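Local coordinates for DNA mismatch repair protein MutS (Thermus aquaticus, PDB 1EWQ) that recognises mismatched base pairs in DNA, has a weak ATPase activity and takes part in mismatch repair, at residues E426-E431 and Y476-M481; V659-V664 and E682-R687; A235-P240 and L335-E340; G316-G321 and A364-E369; G153-T158 and G222-Y227. One frame throughout, in Å; residues are numbered along the deposited sequence.

Contact 1: E426-E431 and Y476-M481; sequences EERERE and YTLPEM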
# COMPACT_ATOMS: atom_id res chain seq x y z
N GLU C 426 -0.86 21.16 -56.54
CA GLU C 426 -1.08 19.74 -56.84
C GLU C 426 -1.92 19.59 -58.09
O GLU C 426 -1.68 18.70 -58.91
CB GLU C 426 -1.78 19.03 -55.68
CG GLU C 426 -1.86 17.52 -55.89
CD GLU C 426 -2.61 16.80 -54.78
OE1 GLU C 426 -3.86 16.85 -54.77
OE2 GLU C 426 -1.95 16.19 -53.92
N GLU C 427 -2.92 20.46 -58.24
CA GLU C 427 -3.82 20.42 -59.38
C GLU C 427 -3.16 20.95 -60.66
O GLU C 427 -3.39 20.42 -61.74
CB GLU C 427 -5.09 21.20 -59.07
CG GLU C 427 -6.21 20.89 -60.03
CD GLU C 427 -6.39 19.39 -60.23
OE1 GLU C 427 -6.79 18.70 -59.26
OE2 GLU C 427 -6.12 18.90 -61.35
N ARG C 428 -2.34 21.99 -60.52
CA ARG C 428 -1.65 22.55 -61.67
C ARG C 428 -0.70 21.50 -62.26
O ARG C 428 -0.72 21.24 -63.47
CB ARG C 428 -0.83 23.78 -61.27
CG ARG C 428 -0.19 24.49 -62.46
CD ARG C 428 0.83 25.53 -62.03
NE ARG C 428 2.08 24.92 -61.59
CZ ARG C 428 3.11 25.60 -61.08
NH1 ARG C 428 3.03 26.91 -60.95
NH2 ARG C 428 4.21 24.95 -60.71
N GLU C 429 0.11 20.89 -61.40
CA GLU C 429 1.07 19.90 -61.84
C GLU C 429 0.48 18.60 -62.39
O GLU C 429 1.07 17.98 -63.27
CB GLU C 429 2.07 19.60 -60.72
CG GLU C 429 3.04 20.75 -60.48
CD GLU C 429 3.76 21.16 -61.75
OE1 GLU C 429 4.53 20.35 -62.30
OE2 GLU C 429 3.55 22.31 -62.20
N ARG C 430 -0.68 18.18 -61.88
CA ARG C 430 -1.32 16.97 -62.38
C ARG C 430 -1.65 17.14 -63.85
O ARG C 430 -1.48 16.22 -64.65
CB ARG C 430 -2.61 16.66 -61.62
CG ARG C 430 -2.41 16.11 -60.21
CD ARG C 430 -3.73 15.63 -59.61
NE ARG C 430 -3.56 15.12 -58.25
CZ ARG C 430 -4.53 14.61 -57.50
NH1 ARG C 430 -5.77 14.54 -57.96
NH2 ARG C 430 -4.26 14.17 -56.28
N GLU C 431 -2.13 18.33 -64.21
CA GLU C 431 -2.50 18.61 -65.59
C GLU C 431 -1.27 18.86 -66.47
O GLU C 431 -1.19 18.36 -67.59
CB GLU C 431 -3.45 19.81 -65.65
CG GLU C 431 -4.11 20.01 -67.02
CD GLU C 431 -4.90 18.80 -67.49
OE1 GLU C 431 -4.34 17.68 -67.47
OE2 GLU C 431 -6.08 18.96 -67.87
N TYR C 476 9.85 15.33 -55.07
CA TYR C 476 10.67 16.38 -55.64
C TYR C 476 10.28 17.76 -55.13
O TYR C 476 9.39 17.92 -54.30
CB TYR C 476 10.54 16.39 -57.17
CG TYR C 476 10.61 15.03 -57.82
CD1 TYR C 476 9.50 14.18 -57.80
CD2 TYR C 476 11.76 14.60 -58.47
CE1 TYR C 476 9.54 12.94 -58.42
CE2 TYR C 476 11.81 13.36 -59.10
CZ TYR C 476 10.70 12.53 -59.07
OH TYR C 476 10.73 11.30 -59.68
N THR C 477 10.96 18.75 -55.68
CA THR C 477 10.73 20.13 -55.31
C THR C 477 10.84 21.04 -56.52
O THR C 477 11.57 20.75 -57.47
CB THR C 477 11.76 20.57 -54.25
OG1 THR C 477 11.32 20.16 -52.95
CG2 THR C 477 11.97 22.06 -54.27
N LEU C 478 10.08 22.13 -56.49
CA LEU C 478 10.12 23.13 -57.53
C LEU C 478 10.57 24.39 -56.79
O LEU C 478 10.31 24.54 -55.60
CB LEU C 478 8.74 23.34 -58.16
CG LEU C 478 8.18 22.28 -59.12
CD1 LEU C 478 6.89 22.79 -59.73
CD2 LEU C 478 9.18 21.99 -60.23
N PRO C 479 11.26 25.30 -57.49
CA PRO C 479 11.75 26.56 -56.90
C PRO C 479 10.66 27.42 -56.24
O PRO C 479 10.89 28.01 -55.17
CB PRO C 479 12.40 27.26 -58.10
CG PRO C 479 12.93 26.10 -58.90
CD PRO C 479 11.77 25.13 -58.86
N GLU C 480 9.50 27.49 -56.87
CA GLU C 480 8.38 28.28 -56.35
C GLU C 480 7.93 27.83 -54.96
O GLU C 480 7.50 28.64 -54.14
CB GLU C 480 7.18 28.17 -57.31
CG GLU C 480 6.87 29.43 -58.11
CD GLU C 480 6.15 30.50 -57.29
OE1 GLU C 480 6.78 31.10 -56.39
OE2 GLU C 480 4.94 30.72 -57.55
N MSE C 481 8.04 26.53 -54.71
CA MSE C 481 7.63 25.93 -53.45
C MSE C 481 8.51 26.30 -52.27
O MSE C 481 8.01 26.59 -51.18
CB MSE C 481 7.63 24.41 -53.58
CG MSE C 481 6.64 23.89 -54.58
SE MSE C 481 6.90 22.01 -54.75
CE MSE C 481 6.34 21.45 -52.99

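Contact 2: V659-V664 and E682-R687; sequences VLLDEV and EALHER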
# COMPACT_ATOMS: atom_id res chain seq x y z
N VAL C 659 -17.57 14.37 28.67
CA VAL C 659 -16.56 13.35 28.87
C VAL C 659 -17.16 11.97 28.61
O VAL C 659 -18.24 11.66 29.13
CB VAL C 659 -16.01 13.40 30.32
CG1 VAL C 659 -15.00 12.31 30.54
CG2 VAL C 659 -15.40 14.80 30.61
N LEU C 660 -16.48 11.15 27.81
CA LEU C 660 -16.96 9.81 27.48
C LEU C 660 -15.97 8.75 27.94
O LEU C 660 -14.90 8.61 27.35
CB LEU C 660 -17.19 9.68 25.97
CG LEU C 660 -18.14 10.65 25.26
CD1 LEU C 660 -18.27 10.23 23.78
CD2 LEU C 660 -19.50 10.64 25.91
N LEU C 661 -16.30 8.02 28.99
CA LEU C 661 -15.41 6.98 29.50
C LEU C 661 -15.96 5.60 29.22
O LEU C 661 -17.13 5.31 29.46
CB LEU C 661 -15.17 7.15 31.00
CG LEU C 661 -14.66 8.52 31.48
CD1 LEU C 661 -14.36 8.44 32.98
CD2 LEU C 661 -13.42 8.95 30.69
N ASP C 662 -15.08 4.75 28.70
CA ASP C 662 -15.42 3.39 28.31
C ASP C 662 -14.60 2.39 29.12
O ASP C 662 -13.45 2.11 28.80
CB ASP C 662 -15.13 3.25 26.81
CG ASP C 662 -15.42 1.86 26.26
OD1 ASP C 662 -14.50 1.27 25.64
OD2 ASP C 662 -16.56 1.38 26.42
N GLU C 663 -15.21 1.87 30.19
CA GLU C 663 -14.58 0.88 31.06
C GLU C 663 -13.25 1.29 31.71
O GLU C 663 -12.30 0.50 31.79
CB GLU C 663 -14.42 -0.44 30.29
CG GLU C 663 -15.69 -0.86 29.52
CD GLU C 663 -15.61 -2.25 28.90
OE1 GLU C 663 -14.55 -2.60 28.34
OE2 GLU C 663 -16.61 -3.00 28.96
N VAL C 664 -13.18 2.52 32.19
CA VAL C 664 -11.99 3.01 32.86
C VAL C 664 -11.85 2.21 34.17
O VAL C 664 -12.81 2.10 34.94
CB VAL C 664 -12.10 4.53 33.15
CG1 VAL C 664 -11.10 4.97 34.21
CG2 VAL C 664 -11.85 5.30 31.86
N GLU C 682 -15.71 10.14 41.00
CA GLU C 682 -16.00 11.22 41.94
C GLU C 682 -15.42 12.55 41.48
O GLU C 682 -16.06 13.61 41.63
CB GLU C 682 -15.46 10.89 43.33
CG GLU C 682 -16.06 9.63 43.95
CD GLU C 682 -15.56 9.35 45.36
OE1 GLU C 682 -14.43 9.79 45.70
OE2 GLU C 682 -16.28 8.67 46.12
N ALA C 683 -14.21 12.52 40.93
CA ALA C 683 -13.58 13.76 40.47
C ALA C 683 -14.36 14.36 39.31
O ALA C 683 -14.51 15.57 39.23
CB ALA C 683 -12.13 13.50 40.06
N LEU C 684 -14.86 13.52 38.41
CA LEU C 684 -15.62 14.04 37.28
C LEU C 684 -16.98 14.52 37.77
O LEU C 684 -17.56 15.44 37.20
CB LEU C 684 -15.76 12.98 36.19
CG LEU C 684 -14.51 12.88 35.30
CD1 LEU C 684 -14.53 11.62 34.47
CD2 LEU C 684 -14.44 14.12 34.42
N HIS C 685 -17.48 13.89 38.83
CA HIS C 685 -18.76 14.29 39.41
C HIS C 685 -18.54 15.69 40.03
O HIS C 685 -19.32 16.61 39.78
CB HIS C 685 -19.19 13.30 40.49
CG HIS C 685 -20.32 13.79 41.34
ND1 HIS C 685 -21.64 13.61 40.99
CD2 HIS C 685 -20.33 14.48 42.50
CE1 HIS C 685 -22.42 14.16 41.90
NE2 HIS C 685 -21.65 14.69 42.83
N GLU C 686 -17.47 15.84 40.81
CA GLU C 686 -17.12 17.12 41.44
C GLU C 686 -16.90 18.17 40.34
O GLU C 686 -17.29 19.33 40.49
CB GLU C 686 -15.81 17.01 42.24
CG GLU C 686 -15.81 16.06 43.42
CD GLU C 686 -14.40 15.83 43.98
OE1 GLU C 686 -13.71 16.83 44.28
OE2 GLU C 686 -13.97 14.65 44.11
N ARG C 687 -16.25 17.76 39.26
CA ARG C 687 -15.98 18.67 38.15
C ARG C 687 -17.28 19.21 37.54
O ARG C 687 -17.30 20.29 36.97
CB ARG C 687 -15.16 17.96 37.06
CG ARG C 687 -14.61 18.89 35.98
CD ARG C 687 -13.67 19.94 36.60
NE ARG C 687 -12.63 19.31 37.40
CZ ARG C 687 -11.52 18.77 36.90
NH1 ARG C 687 -11.28 18.79 35.60
NH2 ARG C 687 -10.64 18.20 37.72

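Contact 3: A235-P240 and L335-E340; sequences ALSLQP and LATRLE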
# COMPACT_ATOMS: atom_id res chain seq x y z
N ALA C 235 7.09 35.68 -5.20
CA ALA C 235 6.21 36.29 -4.20
C ALA C 235 4.90 35.52 -4.10
O ALA C 235 4.25 35.23 -5.11
CB ALA C 235 5.93 37.74 -4.58
N LEU C 236 4.51 35.19 -2.87
CA LEU C 236 3.30 34.43 -2.60
C LEU C 236 2.02 35.25 -2.54
O LEU C 236 2.03 36.45 -2.27
CB LEU C 236 3.44 33.69 -1.27
CG LEU C 236 4.62 32.73 -1.07
CD1 LEU C 236 4.70 32.38 0.40
CD2 LEU C 236 4.45 31.49 -1.92
N SER C 237 0.90 34.59 -2.78
CA SER C 237 -0.39 35.24 -2.68
C SER C 237 -0.88 34.84 -1.29
O SER C 237 -1.06 33.66 -1.00
CB SER C 237 -1.35 34.73 -3.75
OG SER C 237 -2.62 35.32 -3.58
N LEU C 238 -1.06 35.82 -0.42
CA LEU C 238 -1.47 35.53 0.94
C LEU C 238 -2.66 36.32 1.42
O LEU C 238 -2.82 37.50 1.11
CB LEU C 238 -0.31 35.78 1.89
CG LEU C 238 1.05 35.10 1.66
CD1 LEU C 238 2.16 35.99 2.21
CD2 LEU C 238 1.07 33.73 2.31
N GLN C 239 -3.50 35.65 2.20
CA GLN C 239 -4.65 36.28 2.82
C GLN C 239 -4.11 36.90 4.12
O GLN C 239 -3.04 36.50 4.59
CB GLN C 239 -5.71 35.23 3.16
CG GLN C 239 -6.58 34.81 1.98
CD GLN C 239 -7.33 36.00 1.39
OE1 GLN C 239 -6.87 36.65 0.44
NE2 GLN C 239 -8.50 36.30 1.96
N PRO C 240 -4.81 37.87 4.69
CA PRO C 240 -4.32 38.47 5.93
C PRO C 240 -4.04 37.39 6.97
O PRO C 240 -4.85 36.50 7.17
CB PRO C 240 -5.45 39.40 6.34
CG PRO C 240 -6.03 39.83 4.99
CD PRO C 240 -6.05 38.54 4.22
N LEU C 335 -8.35 29.25 -8.22
CA LEU C 335 -8.21 29.83 -9.55
C LEU C 335 -7.69 31.27 -9.39
O LEU C 335 -6.82 31.72 -10.14
CB LEU C 335 -9.57 29.81 -10.25
CG LEU C 335 -9.63 29.81 -11.78
CD1 LEU C 335 -9.11 31.13 -12.34
CD2 LEU C 335 -8.81 28.63 -12.29
N ALA C 336 -8.21 31.97 -8.39
CA ALA C 336 -7.77 33.34 -8.12
C ALA C 336 -6.28 33.37 -7.78
O ALA C 336 -5.54 34.22 -8.28
CB ALA C 336 -8.59 33.92 -6.97
N THR C 337 -5.86 32.43 -6.94
CA THR C 337 -4.47 32.31 -6.50
C THR C 337 -3.53 32.04 -7.68
O THR C 337 -2.45 32.64 -7.77
CB THR C 337 -4.30 31.16 -5.46
OG1 THR C 337 -5.16 31.39 -4.34
CG2 THR C 337 -2.85 31.09 -4.98
N ARG C 338 -3.92 31.14 -8.57
CA ARG C 338 -3.09 30.84 -9.73
C ARG C 338 -3.01 32.09 -10.61
O ARG C 338 -1.96 32.39 -11.17
CB ARG C 338 -3.65 29.65 -10.52
CG ARG C 338 -3.50 28.32 -9.79
CD ARG C 338 -4.04 27.14 -10.58
NE ARG C 338 -3.26 26.82 -11.77
CZ ARG C 338 -2.01 26.34 -11.76
NH1 ARG C 338 -1.36 26.12 -10.62
NH2 ARG C 338 -1.40 26.06 -12.91
N LEU C 339 -4.12 32.81 -10.72
CA LEU C 339 -4.15 34.04 -11.50
C LEU C 339 -3.16 35.04 -10.90
O LEU C 339 -2.32 35.59 -11.61
CB LEU C 339 -5.56 34.64 -11.51
CG LEU C 339 -6.56 34.10 -12.54
CD1 LEU C 339 -7.96 34.59 -12.23
CD2 LEU C 339 -6.12 34.54 -13.94
N GLU C 340 -3.28 35.27 -9.59
CA GLU C 340 -2.42 36.23 -8.90
C GLU C 340 -0.94 35.86 -8.99
O GLU C 340 -0.08 36.74 -9.02
CB GLU C 340 -2.82 36.36 -7.42
CG GLU C 340 -4.24 36.85 -7.18
CD GLU C 340 -4.71 36.63 -5.74
OE1 GLU C 340 -4.17 35.72 -5.07
OE2 GLU C 340 -5.63 37.34 -5.30

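Contact 4: G316-G321 and A364-E369; sequences GALREG and ALLGEE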
# COMPACT_ATOMS: atom_id res chain seq x y z
N GLY C 316 -37.30 23.62 -0.91
CA GLY C 316 -36.75 22.52 -1.70
C GLY C 316 -36.30 22.85 -3.11
O GLY C 316 -35.19 22.52 -3.51
N ALA C 317 -37.17 23.52 -3.86
CA ALA C 317 -36.86 23.89 -5.23
C ALA C 317 -35.59 24.73 -5.29
O ALA C 317 -34.67 24.44 -6.05
CB ALA C 317 -38.05 24.66 -5.84
N LEU C 318 -35.53 25.77 -4.46
CA LEU C 318 -34.37 26.64 -4.41
C LEU C 318 -33.10 25.87 -4.04
O LEU C 318 -32.04 26.07 -4.64
CB LEU C 318 -34.60 27.74 -3.38
CG LEU C 318 -33.44 28.71 -3.17
CD1 LEU C 318 -33.12 29.43 -4.49
CD2 LEU C 318 -33.81 29.71 -2.09
N ARG C 319 -33.23 24.99 -3.06
CA ARG C 319 -32.11 24.18 -2.60
C ARG C 319 -31.53 23.32 -3.72
O ARG C 319 -30.32 23.31 -3.95
CB ARG C 319 -32.53 23.27 -1.44
CG ARG C 319 -31.36 22.49 -0.85
CD ARG C 319 -31.81 21.44 0.16
NE ARG C 319 -32.58 20.37 -0.47
CZ ARG C 319 -33.85 20.12 -0.20
NH1 ARG C 319 -34.51 20.86 0.68
NH2 ARG C 319 -34.46 19.11 -0.80
N GLU C 320 -32.40 22.57 -4.40
CA GLU C 320 -31.94 21.69 -5.47
C GLU C 320 -31.44 22.51 -6.66
O GLU C 320 -30.50 22.11 -7.36
CB GLU C 320 -33.07 20.75 -5.91
CG GLU C 320 -33.59 19.83 -4.79
CD GLU C 320 -32.51 18.91 -4.24
OE1 GLU C 320 -31.62 18.51 -5.02
OE2 GLU C 320 -32.57 18.57 -3.04
N GLY C 321 -32.07 23.66 -6.89
CA GLY C 321 -31.66 24.52 -7.99
C GLY C 321 -30.25 25.03 -7.78
O GLY C 321 -29.41 24.98 -8.69
N ALA C 364 -29.69 35.07 -9.76
CA ALA C 364 -31.12 35.15 -10.04
C ALA C 364 -31.94 34.35 -9.04
O ALA C 364 -33.05 34.74 -8.69
CB ALA C 364 -31.39 34.66 -11.45
N LEU C 365 -31.39 33.22 -8.58
CA LEU C 365 -32.09 32.37 -7.62
C LEU C 365 -32.03 32.87 -6.18
O LEU C 365 -33.03 32.87 -5.47
CB LEU C 365 -31.54 30.94 -7.66
CG LEU C 365 -31.92 30.06 -8.85
CD1 LEU C 365 -31.12 28.78 -8.80
CD2 LEU C 365 -33.41 29.77 -8.82
N LEU C 366 -30.85 33.29 -5.75
CA LEU C 366 -30.67 33.77 -4.39
C LEU C 366 -31.03 35.24 -4.23
O LEU C 366 -31.14 35.74 -3.11
CB LEU C 366 -29.23 33.51 -3.94
CG LEU C 366 -28.84 32.03 -4.01
CD1 LEU C 366 -27.33 31.87 -3.92
CD2 LEU C 366 -29.55 31.27 -2.90
N GLY C 367 -31.23 35.93 -5.34
CA GLY C 367 -31.59 37.34 -5.29
C GLY C 367 -30.40 38.28 -5.15
O GLY C 367 -29.27 37.85 -4.92
N GLU C 368 -30.68 39.57 -5.29
CA GLU C 368 -29.64 40.59 -5.19
C GLU C 368 -29.49 41.01 -3.74
O GLU C 368 -29.95 42.08 -3.36
CB GLU C 368 -29.99 41.81 -6.03
CG GLU C 368 -28.88 42.27 -6.98
CD GLU C 368 -28.93 41.56 -8.32
OE1 GLU C 368 -29.90 41.77 -9.07
OE2 GLU C 368 -27.99 40.78 -8.63
N GLU C 369 -28.84 40.18 -2.94
CA GLU C 369 -28.62 40.49 -1.54
C GLU C 369 -27.56 39.57 -0.98
O GLU C 369 -27.01 39.81 0.10
CB GLU C 369 -29.90 40.31 -0.72
CG GLU C 369 -29.76 40.84 0.69
CD GLU C 369 -30.79 40.28 1.64
OE1 GLU C 369 -30.66 39.10 2.03
OE2 GLU C 369 -31.74 41.02 1.99

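Contact 5: G153-T158 and G222-Y227; sequences GEFKGT and GALLAY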
# COMPACT_ATOMS: atom_id res chain seq x y z
N GLY C 153 -3.87 30.72 -0.11
CA GLY C 153 -3.37 31.90 0.56
C GLY C 153 -3.76 31.91 2.02
O GLY C 153 -3.42 32.84 2.75
N GLU C 154 -4.49 30.88 2.47
CA GLU C 154 -4.89 30.82 3.88
C GLU C 154 -3.59 30.86 4.67
O GLU C 154 -2.67 30.07 4.43
CB GLU C 154 -5.68 29.55 4.21
CG GLU C 154 -6.23 29.59 5.63
CD GLU C 154 -7.18 28.45 5.96
OE1 GLU C 154 -7.14 27.40 5.28
OE2 GLU C 154 -7.97 28.61 6.93
N PHE C 155 -3.54 31.78 5.62
CA PHE C 155 -2.34 32.02 6.41
C PHE C 155 -2.77 32.29 7.86
O PHE C 155 -3.33 33.34 8.17
CB PHE C 155 -1.65 33.22 5.76
CG PHE C 155 -0.27 33.50 6.26
CD1 PHE C 155 0.58 32.47 6.65
CD2 PHE C 155 0.22 34.81 6.24
CE1 PHE C 155 1.90 32.75 7.02
CE2 PHE C 155 1.53 35.09 6.61
CZ PHE C 155 2.37 34.06 6.99
N LYS C 156 -2.50 31.33 8.76
CA LYS C 156 -2.90 31.47 10.14
C LYS C 156 -1.99 30.76 11.14
O LYS C 156 -1.17 29.90 10.78
CB LYS C 156 -4.33 30.94 10.32
CG LYS C 156 -4.51 29.49 9.86
CD LYS C 156 -5.85 28.93 10.28
CE LYS C 156 -6.00 27.48 9.85
NZ LYS C 156 -7.31 26.92 10.32
N GLY C 157 -2.14 31.12 12.41
CA GLY C 157 -1.32 30.51 13.43
C GLY C 157 -1.76 30.91 14.81
O GLY C 157 -2.60 31.78 14.98
N THR C 158 -1.16 30.28 15.81
CA THR C 158 -1.49 30.55 17.20
C THR C 158 -0.34 30.12 18.11
O THR C 158 0.65 29.54 17.66
CB THR C 158 -2.78 29.80 17.60
OG1 THR C 158 -3.15 30.18 18.93
CG2 THR C 158 -2.55 28.30 17.57
N GLY C 222 7.86 32.98 9.82
CA GLY C 222 9.02 33.24 8.99
C GLY C 222 9.40 32.00 8.22
O GLY C 222 9.72 32.05 7.02
N ALA C 223 9.35 30.86 8.91
CA ALA C 223 9.68 29.59 8.29
C ALA C 223 8.75 29.29 7.12
O ALA C 223 9.20 28.91 6.04
CB ALA C 223 9.60 28.47 9.32
N LEU C 224 7.45 29.47 7.33
CA LEU C 224 6.47 29.21 6.27
C LEU C 224 6.73 30.06 5.04
O LEU C 224 6.75 29.56 3.92
CB LEU C 224 5.05 29.46 6.79
CG LEU C 224 4.48 28.49 7.83
CD1 LEU C 224 3.14 29.01 8.32
CD2 LEU C 224 4.32 27.09 7.23
N LEU C 225 6.96 31.36 5.26
CA LEU C 225 7.21 32.29 4.17
C LEU C 225 8.52 32.04 3.44
O LEU C 225 8.58 32.13 2.21
CB LEU C 225 7.17 33.73 4.69
CG LEU C 225 5.77 34.24 5.09
CD1 LEU C 225 5.88 35.60 5.76
CD2 LEU C 225 4.89 34.32 3.85
N ALA C 226 9.58 31.70 4.17
CA ALA C 226 10.87 31.45 3.54
C ALA C 226 10.78 30.18 2.70
O ALA C 226 11.26 30.14 1.57
CB ALA C 226 11.96 31.31 4.59
N TYR C 227 10.16 29.15 3.27
CA TYR C 227 10.03 27.88 2.57
C TYR C 227 9.13 27.96 1.33
O TYR C 227 9.53 27.56 0.24
CB TYR C 227 9.49 26.81 3.54
CG TYR C 227 9.67 25.39 3.05
CD1 TYR C 227 10.92 24.79 3.04
CD2 TYR C 227 8.58 24.66 2.57
CE1 TYR C 227 11.10 23.49 2.57
CE2 TYR C 227 8.74 23.36 2.09
CZ TYR C 227 10.00 22.79 2.10
OH TYR C 227 10.17 21.51 1.61

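Contact 1: E426-E431 and Y476-M481
L478 packs against R428 and E429 in the part of MutS known in the family as the clamp, where a small antiparallel sheet sits at the end of two long helices. L478 takes the N-cap position of helix 479-511 just after strand 473-477, and sends CD1 towards helix 406-433. This methyl lies at the edge of the R428 guanidinium, near its plane, 3.6 Å from R428 NH2. It also meets the carboxylate carbon, with E429 CD 4.1 Å from L478 CD1. E429 curls back because its chain bends at chi2 (-54°), which brings the carboxylate beside R428. There OE2 is gripped side-on by two nitrogens: R428 NE, 3.1 Å from E429 OE2, meets the anti lone pair of that oxygen, whereas R428 NH2, also 3.1 Å from E429 OE2, comes in from above the carboxylate plane. Neither hydrogen bond of this salt bridge is straight, the N-H...O angles being 144° and 140°. The other oxygen, E429 OE1, is hydrogen-bonded to Y464 OH, so both oxygens of the carboxylate have partners, which limits its rotation. With an alanine here, the R428 guanidinium would probably be set free to swing, Y464 OH would lose its mate and a gap would open beside L478 CD1. L450 of strand 449-453 touches both E429 and L478, while Y464, in the loop before strand 465-469, touches L478; the pairing thus fills the corner between helix 406-433, the start of helix 479-511 and the four-stranded sheet.

Contact 2: V659-V664 and E682-R687
L661 and L684 both carry CG anti to the carbonyl carbon (chi1 -54° and -81°), which points the two leucines at each other, tip to tip. Their end methyls meet snugly, with L661 CD1 3.5 Å from L684 CD1. V659, two residues back on the same face of the strand, sets both its branches against L684: V659 CG1 approaches L684 CD1 at 4.0 Å, and V659 CG2 stands at the same 4.0 Å from L684 CD2. L684 is therefore wedged against two strand side chains by both of its methyls, and this buried contact is wholly apolar. The strand runs on into D662 and E663, a sequence that fits the Walker B motif of P-loop ATPases; the side chain of L661 is about 10 Å from that of S590, predicted to bind ATP. E682, on the same helix, forms a salt bridge with R754 of the second subunit. The contact lies inside the beta-alpha-beta unit of strand 657-662, helix 670-687 and strand 690-694, where T691 touches V659 and L684, and helix 638-652 closes the core through I649 on V659 and L650 on L684.

Contact 3: A235-P240 and L335-E340
Contact between S237 and helix 332-340 is a small, partly buried junction of a loop with a helix: the loop leads from helix 215-232 to strand 242-243, and S237 is the residue that reaches the helix. The backbones come close, the CA atoms of S237 and T337 being 6.3 Å apart. S237 CB rests against the methyl of T337, with T337 CG2 4.1 Å away. T337 turns that methyl to the loop because OG1 takes the position beside the backbone N (chi1 -57°), where it hydrogen-bonds to E333 O one helical turn back and also to S151 O. The loop belongs with the sheet of the second domain, RNase H-like in this family, whereas the helix is part of the largely helical third domain, so the pair lies where the two domains meet. E340, one turn on from T337, extends its carboxylate towards S237, but the modelled approach of the two oxygens, S237 OG and E340 OE1, is too short to be trusted. E340 OE1 has a firmer partner in R518 of helix 514-540, with which it forms a salt bridge, and R518 NH2 also makes weak hydrogen bonds to S237 OG and T337 OG1.

Contact 4: G316-G321 and A364-E369
L318 and L365 have their CA atoms 7.0 Å apart where the first turns of helix 316-326 meet the last turn of helix 346-366. The two leucines slide past each other in opposite directions. L318 holds CG anti to the backbone N (chi1 178°), and this carries its CD1 over the end of the other helix, 3.6 Å from L365 O and 3.9 Å from L365 CB. The same methyl reaches L366, with L318 CD1 4.3 Å from L366 CD2. L365 returns the contact one turn further along helix 316-326: its CD1 lies on the bare backbone of G321, 4.0 Å from G321 C. A side chain on G321 would have little space, since its CB would stand about 3.5 Å from L365 CD1 and also crowd A317 O. Right after L366 comes G367, the first residue to leave helical angles, with positive phi (85°). On another face of helix 316-326, R319 NE and NH2 grip one oxygen side-on, R319 NH2 being 3.0 Å from E320 OE2, and R319 makes a further salt bridge to E535 of helix 514-540. That long helix backs both partners, with L527 touching L366. Leucines that pass side by side at a helix end, beside a glycine whose lack of a side chain is consistent with the close approach, form an apolar helix-helix contact within the all-helical part of domain III of MutS.

Contact 5: G153-T158 and G222-Y227
The F155 ring takes the methyl of L224 at its edge, near the ring plane, with F155 CE1 4.1 Å from L224 CD1, while L225 approaches its far end obliquely; F241 meets the same ring edge-to-face. This is strand-helix packing in the RNase H-like domain II of MutS, where helix 215-232 lies across a mixed sheet. F155 has CG anti to the backbone N (chi1 -170°), and this swings the ring out from strand 154-160 until its end reaches the helix. As side chains, F155 and L225 cross at about a right angle, and F155 and L224 slide past each other in opposite directions. L224 points to the sheet with CG beside its backbone N (chi1 -69°) and has further neighbours there: L134, A136 and, shared with F155, L148. F155 and L224 thus belong to the domain's buried apolar core, with L225 towards its margin, and the ring touches two consecutive helix residues. Just before F155 the strand is irregular: G153 and E154 both face D149 across the hairpin, a G1 beta bulge in which the glycine has positive phi (92°). Past it, regular pairing resumes, K156 with F147 on one side and F155 with R242 on the other. K156 turns away from the helix and lies in a long ion pair with E154. At the end of the ring, F155 CZ sits almost evenly on the branch point of L225, 3.9 Å from L225 CG and 4.0 Å from both L225 CD1 and L225 CD2.

How the contacts relate
Contacts 3 and 5 are neighbours, with centres 13 Å apart: Q239 N lies 2.9 Å from G153 O in a probable hydrogen bond, and L238 CD1 packs on L225 CD2 at 3.6 Å. The loop of contact 3 thus lies between the core of contact 5 and a helix of domain III. Contact 4 belongs to the helices of that domain, its centre about 30 Å from that of contact 3, and the two alternate along the chain. Contacts 1 and 2 are the farthest apart, about 96 Å between centres. Contact 1 comes within about 11 Å of the DNA at nearest atoms; contact 2, about 10 Å from the predicted ATP site between the side chains of L661 and S590, stays about 52 Å from the DNA.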